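Local coordinates for protein PTS system, cellobiose-specific IIA component (Bacillus anthracis, PDB 3K1S) that probably carries the phosphoryl group, as the IIA component of a phosphotransferase system that takes up and phosphorylates cellobiose, at residues Q14-S19 with Q82-N87; R23-E28 with M45-E50. One frame throughout, in Å; residues are numbered along the deposited sequence.

Contact 1. Residues Q14-S19 with Q82-N87; sequences QLILNS and QDHLMN. With MG (magnesium ion), chain M.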
ATOM      1  N   GLN A  14     -10.601 -10.951  11.862  1.00 21.60           N
ATOM      2  CA  GLN A  14     -11.773 -10.408  11.179  1.00 24.11           C
ATOM      3  C   GLN A  14     -11.369  -9.351  10.159  1.00 24.72           C
ATOM      4  O   GLN A  14     -11.925  -9.293   9.061  1.00 24.79           O
ATOM      5  CB  GLN A  14     -12.762  -9.792  12.184  1.00 24.41           C
ATOM      6  CG  GLN A  14     -13.354 -10.778  13.199  1.00 27.58           C
ATOM      7  CD  GLN A  14     -14.521 -11.582  12.648  1.00 38.28           C
ATOM      8  OE1 GLN A  14     -14.450 -12.137  11.546  1.00 37.55           O
ATOM      9  NE2 GLN A  14     -15.604 -11.655  13.423  1.00 29.38           N
ATOM     10  N   LEU A  15     -10.412  -8.506  10.534  1.00 26.54           N
ATOM     11  CA  LEU A  15      -9.894  -7.483   9.628  1.00 26.10           C
ATOM     12  C   LEU A  15      -9.217  -8.108   8.412  1.00 22.73           C
ATOM     13  O   LEU A  15      -9.357  -7.612   7.300  1.00 26.18           O
ATOM     14  CB  LEU A  15      -8.910  -6.558  10.348  1.00 24.53           C
ATOM     15  CG  LEU A  15      -9.464  -5.487  11.286  1.00 24.60           C
ATOM     16  CD1 LEU A  15      -8.316  -4.820  12.023  1.00 28.53           C
ATOM     17  CD2 LEU A  15     -10.294  -4.450  10.545  1.00 27.28           C
ATOM     18  N   ILE A  16      -8.483  -9.190   8.637  1.00 22.76           N
ATOM     19  CA  ILE A  16      -7.740  -9.870   7.575  1.00 20.07           C
ATOM     20  C   ILE A  16      -8.715 -10.577   6.631  1.00 20.48           C
ATOM     21  O   ILE A  16      -8.580 -10.491   5.404  1.00 20.91           O
ATOM     22  CB  ILE A  16      -6.653 -10.824   8.161  1.00 21.29           C
ATOM     23  CG1 ILE A  16      -5.582 -10.002   8.905  1.00 21.17           C
ATOM     24  CG2 ILE A  16      -6.000 -11.685   7.062  1.00 18.75           C
ATOM     25  CD1 ILE A  16      -4.593 -10.817   9.749  1.00 18.37           C
ATOM     26  N   LEU A  17      -9.722 -11.235   7.200  1.00 19.11           N
ATOM     27  CA  LEU A  17     -10.752 -11.895   6.399  1.00 19.42           C
ATOM     28  C   LEU A  17     -11.424 -10.925   5.418  1.00 20.62           C
ATOM     29  O   LEU A  17     -11.417 -11.154   4.204  1.00 19.35           O
ATOM     30  CB  LEU A  17     -11.801 -12.559   7.301  1.00 20.49           C
ATOM     31  CG  LEU A  17     -12.959 -13.319   6.642  1.00 21.41           C
ATOM     32  CD1 LEU A  17     -12.451 -14.512   5.852  1.00 24.77           C
ATOM     33  CD2 LEU A  17     -13.956 -13.769   7.698  1.00 28.17           C
ATOM     34  N   ASN A  18     -11.994  -9.849   5.961  1.00 19.03           N
ATOM     35  CA  ASN A  18     -12.767  -8.874   5.190  1.00 22.03           C
ATOM     36  C   ASN A  18     -11.906  -8.045   4.236  1.00 22.26           C
ATOM     37  O   ASN A  18     -12.239  -7.909   3.057  1.00 25.12           O
ATOM     38  CB  ASN A  18     -13.576  -7.967   6.133  1.00 20.41           C
ATOM     39  CG  ASN A  18     -14.676  -8.723   6.862  1.00 23.42           C
ATOM     40  OD1 ASN A  18     -15.764  -8.940   6.319  1.00 20.95           O
ATOM     41  ND2 ASN A  18     -14.397  -9.125   8.102  1.00 21.56           N
ATOM     42  N   SER A  19     -10.806  -7.496   4.750  1.00 20.56           N
ATOM     43  CA  SER A  19      -9.818  -6.792   3.925  1.00 22.01           C
ATOM     44  C   SER A  19      -9.266  -7.672   2.804  1.00 20.13           C
ATOM     45  O   SER A  19      -9.103  -7.212   1.675  1.00 23.80           O
ATOM     46  CB  SER A  19      -8.654  -6.285   4.783  1.00 20.02           C
ATOM     47  OG  SER A  19      -9.105  -5.365   5.760  1.00 27.21           O
ATOM     48  N   GLN A  82      -3.843  -4.410  10.279  1.00 25.05           N
ATOM     49  CA  GLN A  82      -3.957  -3.006   9.902  1.00 24.66           C
ATOM     50  C   GLN A  82      -3.376  -2.772   8.507  1.00 24.79           C
ATOM     51  O   GLN A  82      -3.947  -2.026   7.710  1.00 24.85           O
ATOM     52  CB  GLN A  82      -3.267  -2.116  10.935  1.00 25.84           C
ATOM     53  CG  GLN A  82      -3.993  -2.049  12.270  1.00 25.80           C
ATOM     54  CD  GLN A  82      -5.288  -1.268  12.180  1.00 34.59           C
ATOM     55  OE1 GLN A  82      -5.300  -0.110  11.763  1.00 30.15           O
ATOM     56  NE2 GLN A  82      -6.390  -1.901  12.571  1.00 36.31           N
ATOM     57  N   ASP A  83      -2.245  -3.418   8.223  1.00 23.94           N
ATOM     58  CA  ASP A  83      -1.594  -3.325   6.918  1.00 23.91           C
ATOM     59  C   ASP A  83      -2.534  -3.821   5.822  1.00 24.56           C
ATOM     60  O   ASP A  83      -2.709  -3.160   4.790  1.00 23.30           O
ATOM     61  CB  ASP A  83      -0.285  -4.130   6.898  1.00 23.09           C
ATOM     62  CG  ASP A  83       0.877  -3.405   7.570  1.00 23.77           C
ATOM     63  OD1 ASP A  83       0.917  -2.155   7.557  1.00 27.58           O
ATOM     64  OD2 ASP A  83       1.781  -4.096   8.093  1.00 23.19           O
ATOM     65  N   HIS A  84      -3.153  -4.975   6.057  1.00 23.90           N
ATOM     66  CA  HIS A  84      -4.101  -5.546   5.097  1.00 23.83           C
ATOM     67  C   HIS A  84      -5.296  -4.637   4.819  1.00 22.16           C
ATOM     68  O   HIS A  84      -5.702  -4.498   3.668  1.00 24.51           O
ATOM     69  CB  HIS A  84      -4.567  -6.942   5.523  1.00 19.51           C
ATOM     70  CG  HIS A  84      -3.614  -8.030   5.151  1.00 27.78           C
ATOM     71  ND1 HIS A  84      -3.267  -8.302   3.845  1.00 31.32           N
ATOM     72  CD2 HIS A  84      -2.924  -8.913   5.914  1.00 34.26           C
ATOM     73  CE1 HIS A  84      -2.407  -9.304   3.816  1.00 34.49           C
ATOM     74  NE2 HIS A  84      -2.180  -9.693   5.060  1.00 36.60           N
ATOM     75  N   LEU A  85      -5.849  -4.016   5.862  1.00 24.76           N
ATOM     76  CA  LEU A  85      -7.003  -3.126   5.695  1.00 22.93           C
ATOM     77  C   LEU A  85      -6.640  -1.933   4.827  1.00 22.94           C
ATOM     78  O   LEU A  85      -7.318  -1.648   3.839  1.00 22.53           O
ATOM     79  CB  LEU A  85      -7.548  -2.650   7.042  1.00 26.51           C
ATOM     80  CG  LEU A  85      -8.649  -1.572   6.997  1.00 28.53           C
ATOM     81  CD1 LEU A  85      -9.912  -2.097   6.333  1.00 32.93           C
ATOM     82  CD2 LEU A  85      -8.961  -1.055   8.383  1.00 29.41           C
HETATM   83  N   MSE A  86      -5.564  -1.245   5.202  1.00 20.58           N
HETATM   84  CA  MSE A  86      -5.064  -0.107   4.436  1.00 23.57           C
HETATM   85  C   MSE A  86      -4.611  -0.498   3.024  1.00 23.18           C
HETATM   86  O   MSE A  86      -4.787   0.278   2.082  1.00 23.67           O
HETATM   87  CB  MSE A  86      -3.945   0.622   5.198  1.00 23.81           C
HETATM   88  CG  MSE A  86      -4.448   1.354   6.440  1.00 31.99           C
HETATM   89 SE   MSE A  86      -5.750   2.774   6.022  1.00 48.30          SE
HETATM   90  CE  MSE A  86      -4.491   4.161   5.448  1.00 30.09           C
ATOM     91  N   ASN A  87      -4.045  -1.696   2.883  1.00 22.37           N
ATOM     92  CA  ASN A  87      -3.671  -2.230   1.571  1.00 23.22           C
ATOM     93  C   ASN A  87      -4.865  -2.471   0.643  1.00 23.98           C
ATOM     94  O   ASN A  87      -4.812  -2.144  -0.545  1.00 25.55           O
ATOM     95  CB  ASN A  87      -2.865  -3.529   1.705  1.00 22.19           C
ATOM     96  CG  ASN A  87      -2.276  -3.973   0.380  1.00 20.02           C
ATOM     97  OD1 ASN A  87      -1.560  -3.216  -0.269  1.00 26.90           O
ATOM     98  ND2 ASN A  87      -2.593  -5.193  -0.037  1.00 20.60           N
TER
HETATM   99 MG    MG M 107       1.310  -0.684   8.966  1.00 22.40          MG
HETATM  100  O   HOH W   1       2.850  -2.048   9.635  1.00 26.19           O
HETATM  101  O   HOH W   2       0.018  -1.449  10.002  1.00 19.98           O
HETATM  102  O   HOH W   3       1.847   1.003  10.102  1.00 21.24           O
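S19 turns OG anti to its own carbonyl carbon (chi1 -61°), and L85 swings CG anti to its backbone N (chi1 173°). The first torsion places S19 OG against L85 CA, and the second sets L85 CG 4.0 Å from that OG. OG lies 3.1 Å from L85 CA and 3.4 Å from L85 CD1, so it fits closely against the backbone and one methyl branch. This hydroxyl is buried, yet it has a partner within its own helix. S19 OG donates to L15 O at 2.7 Å. S19 N also donates to L15 O, from the opposite face of the carbonyl plane, so two bonds grip that oxygen. The two methyls of L15 have different neighbours. CD2 meets L85 CD2 at 4.2 Å, and CD1 sits 3.5 Å from Q82 NE2. That amide nitrogen finds its hydrogen bond on Q59 of helix 38-67. Towards the other flank, I16 CG1 approaches H84 CD2 at 4.1 Å, oblique to the imidazole. H84 also makes an edge-to-face ring contact with H80. The segments run nearly parallel, at 24°, with axes 8.5 Å apart. D83 faces off the contact and binds magnesium through OD1, together with D83 of the second and third subunits and three waters. This is the first-to-third helix packing of a three-helix, spectrin repeat-like bundle, with the trimer's magnesium site on the same helix 76-108.

Contact 2. Residues R23-E28 with M45-E50; sequences RSFAME and MVKAKE. With NA (sodium ion), chain K.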
ATOM      1  N   ARG A  23      -9.545  -6.996  -1.160  1.00 21.99           N
ATOM      2  CA  ARG A  23      -8.465  -7.007  -2.097  0.50 21.85           C
ATOM      3  C   ARG A  23      -8.730  -8.014  -3.219  1.00 20.75           C
ATOM      4  O   ARG A  23      -8.547  -7.710  -4.362  1.00 23.93           O
ATOM      5  CB  ARG A  23      -7.162  -7.343  -1.383  0.50 21.36           C
ATOM      6  CG  ARG A  23      -5.963  -7.258  -2.240  0.50 25.28           C
ATOM      7  CD  ARG A  23      -4.803  -8.073  -1.717  0.50 26.57           C
ATOM      8  NE  ARG A  23      -3.924  -8.412  -2.821  0.50 32.14           N
ATOM      9  CZ  ARG A  23      -3.980  -9.550  -3.506  0.50 37.76           C
ATOM     10  NH1 ARG A  23      -4.850 -10.487  -3.172  0.50 37.26           N
ATOM     11  NH2 ARG A  23      -3.162  -9.754  -4.522  0.50 35.94           N
ATOM     12  N   SER A  24      -9.211  -9.184  -2.864  1.00 20.22           N
ATOM     13  CA  SER A  24      -9.571 -10.206  -3.846  1.00 19.97           C
ATOM     14  C   SER A  24     -10.630  -9.728  -4.846  1.00 21.07           C
ATOM     15  O   SER A  24     -10.515  -9.992  -6.050  1.00 23.92           O
ATOM     16  CB  SER A  24     -10.036 -11.483  -3.144  1.00 18.96           C
ATOM     17  OG  SER A  24      -8.959 -12.070  -2.428  1.00 22.00           O
ATOM     18  N   PHE A  25     -11.652  -9.027  -4.361  1.00 19.72           N
ATOM     19  CA  PHE A  25     -12.694  -8.504  -5.255  1.00 21.16           C
ATOM     20  C   PHE A  25     -12.108  -7.485  -6.217  1.00 20.29           C
ATOM     21  O   PHE A  25     -12.397  -7.511  -7.416  1.00 21.24           O
ATOM     22  CB  PHE A  25     -13.871  -7.895  -4.476  1.00 20.48           C
ATOM     23  CG  PHE A  25     -14.855  -8.915  -3.938  1.00 20.02           C
ATOM     24  CD1 PHE A  25     -15.372  -9.913  -4.758  1.00 20.46           C
ATOM     25  CD2 PHE A  25     -15.286  -8.848  -2.611  1.00 20.06           C
ATOM     26  CE1 PHE A  25     -16.290 -10.840  -4.272  1.00 20.64           C
ATOM     27  CE2 PHE A  25     -16.204  -9.765  -2.110  1.00 22.87           C
ATOM     28  CZ  PHE A  25     -16.711 -10.768  -2.944  1.00 26.89           C
ATOM     29  N   ALA A  26     -11.270  -6.597  -5.694  1.00 20.51           N
ATOM     30  CA  ALA A  26     -10.631  -5.575  -6.516  1.00 21.29           C
ATOM     31  C   ALA A  26      -9.765  -6.185  -7.619  1.00 22.12           C
ATOM     32  O   ALA A  26      -9.834  -5.753  -8.767  1.00 25.14           O
ATOM     33  CB  ALA A  26      -9.823  -4.610  -5.648  1.00 21.23           C
HETATM   34  N   MSE A  27      -8.962  -7.191  -7.282  1.00 21.96           N
HETATM   35  CA  MSE A  27      -8.112  -7.844  -8.284  1.00 26.37           C
HETATM   36  C   MSE A  27      -8.944  -8.648  -9.294  1.00 26.72           C
HETATM   37  O   MSE A  27      -8.635  -8.662 -10.488  1.00 27.76           O
HETATM   38  CB  MSE A  27      -7.040  -8.729  -7.629  1.00 25.33           C
HETATM   39  CG  MSE A  27      -5.999  -7.968  -6.807  1.00 31.50           C
HETATM   40 SE   MSE A  27      -5.075  -6.489  -7.729  1.00 45.03          SE
HETATM   41  CE  MSE A  27      -4.259  -7.490  -9.202  1.00 40.24           C
ATOM     42  N   GLU A  28      -9.997  -9.307  -8.814  1.00 26.16           N
ATOM     43  CA  GLU A  28     -10.924 -10.021  -9.694  1.00 25.06           C
ATOM     44  C   GLU A  28     -11.536  -9.050 -10.703  1.00 23.85           C
ATOM     45  O   GLU A  28     -11.634  -9.359 -11.894  1.00 23.94           O
ATOM     46  CB  GLU A  28     -11.997 -10.761  -8.881  1.00 24.56           C
ATOM     47  CG  GLU A  28     -11.424 -11.968  -8.093  1.00 28.22           C
ATOM     48  CD  GLU A  28     -12.193 -12.318  -6.813  1.00 29.05           C
ATOM     49  OE1 GLU A  28     -13.236 -11.695  -6.508  1.00 30.11           O
ATOM     50  OE2 GLU A  28     -11.736 -13.231  -6.096  1.00 32.28           O
HETATM   51  N   MSE A  45     -16.166  -4.447  -8.160  1.00 26.21           N
HETATM   52  CA  MSE A  45     -15.766  -3.235  -7.441  1.00 27.68           C
HETATM   53  C   MSE A  45     -16.774  -2.858  -6.351  1.00 26.78           C
HETATM   54  O   MSE A  45     -16.390  -2.426  -5.259  1.00 27.43           O
HETATM   55  CB  MSE A  45     -15.543  -2.069  -8.411  1.00 27.45           C
HETATM   56  CG  MSE A  45     -14.276  -2.219  -9.249  1.00 34.04           C
HETATM   57 SE   MSE A  45     -12.641  -2.267  -8.149  1.00 41.72          SE
HETATM   58  CE  MSE A  45     -12.615  -0.370  -7.648  1.00 26.97           C
ATOM     59  N   VAL A  46     -18.058  -3.028  -6.647  1.00 26.22           N
ATOM     60  CA  VAL A  46     -19.115  -2.810  -5.661  1.00 26.13           C
ATOM     61  C   VAL A  46     -18.904  -3.734  -4.462  1.00 25.91           C
ATOM     62  O   VAL A  46     -19.023  -3.311  -3.312  1.00 26.62           O
ATOM     63  CB  VAL A  46     -20.530  -3.030  -6.264  1.00 28.79           C
ATOM     64  CG1 VAL A  46     -21.581  -3.138  -5.161  1.00 27.49           C
ATOM     65  CG2 VAL A  46     -20.888  -1.904  -7.237  1.00 24.61           C
ATOM     66  N   LYS A  47     -18.579  -4.994  -4.737  1.00 25.82           N
ATOM     67  CA  LYS A  47     -18.362  -5.971  -3.676  1.00 24.39           C
ATOM     68  C   LYS A  47     -17.092  -5.667  -2.894  1.00 22.77           C
ATOM     69  O   LYS A  47     -17.045  -5.857  -1.682  1.00 21.98           O
ATOM     70  CB  LYS A  47     -18.342  -7.391  -4.235  1.00 25.58           C
ATOM     71  CG  LYS A  47     -19.720  -7.887  -4.638  1.00 27.29           C
ATOM     72  CD  LYS A  47     -19.630  -9.193  -5.393  1.00 32.96           C
ATOM     73  CE  LYS A  47     -20.973  -9.568  -5.991  1.00 34.12           C
ATOM     74  NZ  LYS A  47     -20.920 -10.959  -6.529  1.00 47.27           N
ATOM     75  N   ALA A  48     -16.073  -5.179  -3.594  1.00 21.30           N
ATOM     76  CA  ALA A  48     -14.859  -4.711  -2.948  1.00 22.74           C
ATOM     77  C   ALA A  48     -15.220  -3.665  -1.904  1.00 23.04           C
ATOM     78  O   ALA A  48     -14.855  -3.795  -0.737  1.00 26.58           O
ATOM     79  CB  ALA A  48     -13.893  -4.143  -3.972  1.00 20.17           C
ATOM     80  N   LYS A  49     -15.966  -2.646  -2.331  1.00 24.88           N
ATOM     81  CA  LYS A  49     -16.387  -1.560  -1.456  1.00 25.08           C
ATOM     82  C   LYS A  49     -17.121  -2.085  -0.229  1.00 24.76           C
ATOM     83  O   LYS A  49     -16.826  -1.673   0.901  1.00 24.97           O
ATOM     84  CB  LYS A  49     -17.264  -0.555  -2.218  1.00 26.14           C
ATOM     85  CG  LYS A  49     -17.812   0.605  -1.375  1.00 30.68           C
ATOM     86  CD  LYS A  49     -16.785   1.156  -0.369  1.00 48.43           C
ATOM     87  CE  LYS A  49     -15.705   2.002  -1.033  1.00 52.26           C
ATOM     88  NZ  LYS A  49     -14.659   2.415  -0.054  1.00 56.85           N
ATOM     89  N   GLU A  50     -18.068  -2.991  -0.459  1.00 23.70           N
ATOM     90  CA  GLU A  50     -18.853  -3.585   0.617  0.50 24.83           C
ATOM     91  C   GLU A  50     -17.963  -4.277   1.646  1.00 25.59           C
ATOM     92  O   GLU A  50     -18.195  -4.167   2.848  1.00 27.66           O
ATOM     93  CB  GLU A  50     -19.881  -4.569   0.053  0.50 26.36           C
ATOM     94  CG  GLU A  50     -21.037  -3.902  -0.668  0.50 25.46           C
ATOM     95  CD  GLU A  50     -21.842  -3.009   0.245  0.50 29.88           C
ATOM     96  OE1 GLU A  50     -21.682  -3.129   1.477  0.50 32.20           O
ATOM     97  OE2 GLU A  50     -22.637  -2.189  -0.264  0.50 38.69           O
TER
HETATM   98 NA    NA K 108     -21.689  -2.316   3.203  1.00 55.28          NA
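F25 lays its phenyl ring over the aliphatic part of K47. The two side chains belong to neighbouring antiparallel helices of the three-helix, spectrin repeat-like bundle, and their segments run at 165° with axes 7.8 Å apart. K47 CB stands 3.6 Å from the F25 ring centroid and only 6° off the ring normal, a CH-pi contact over the middle of one face. A chi2 of 171° runs the lysine chain on to CD, 3.9 Å from F25 CE1, but its end then leads away from the contact. On the backbone side, F25 CD2 comes within 3.6 Å of K47 O. The ring therefore meets both the lysine methylene groups and the main chain beside them. Beside the ring the residues are small: A26 and A48. F25 and A48 hold the closest pair of CA atoms, 4.9 Å apart, and F25 CB touches A48 CB at 3.8 Å. A48 CB also packs near the backbone of A26. These alanines let the helices approach closely, while F25 is partly exposed and K47 exposed. No hydrogen bond joins the segments, so the contact is held by packing. M45, a selenomethionine, points away from segment 23-28 at CB, and its side chain also touches A96 and I99 of helix 76-108. It is the selenium atom that comes near, with M45 SE 4.4 Å from A26 CB.

Both contacts use helix 10-34. Contact 1 joins it to helix 76-108, and contact 2 joins it to helix 38-67, so together they tie all three helices of the bundle. Their centres are about 13 Å apart. In one of the two R23 conformers they touch, with N87 ND2 packed 4.0 Å from R23 CD. Both also reach the third subunit. N87 hydrogen-bonds T90 there. R23 NH2 pairs with E93 of that subunit in the same conformer, so this salt bridge is doubtful. The magnesium lies at the trimer interface, on the side of helix 76-108 turned away from segment 14-19. The sodium beside E50 of contact 2 is a separate site, and its short bond to E50 is doubtful.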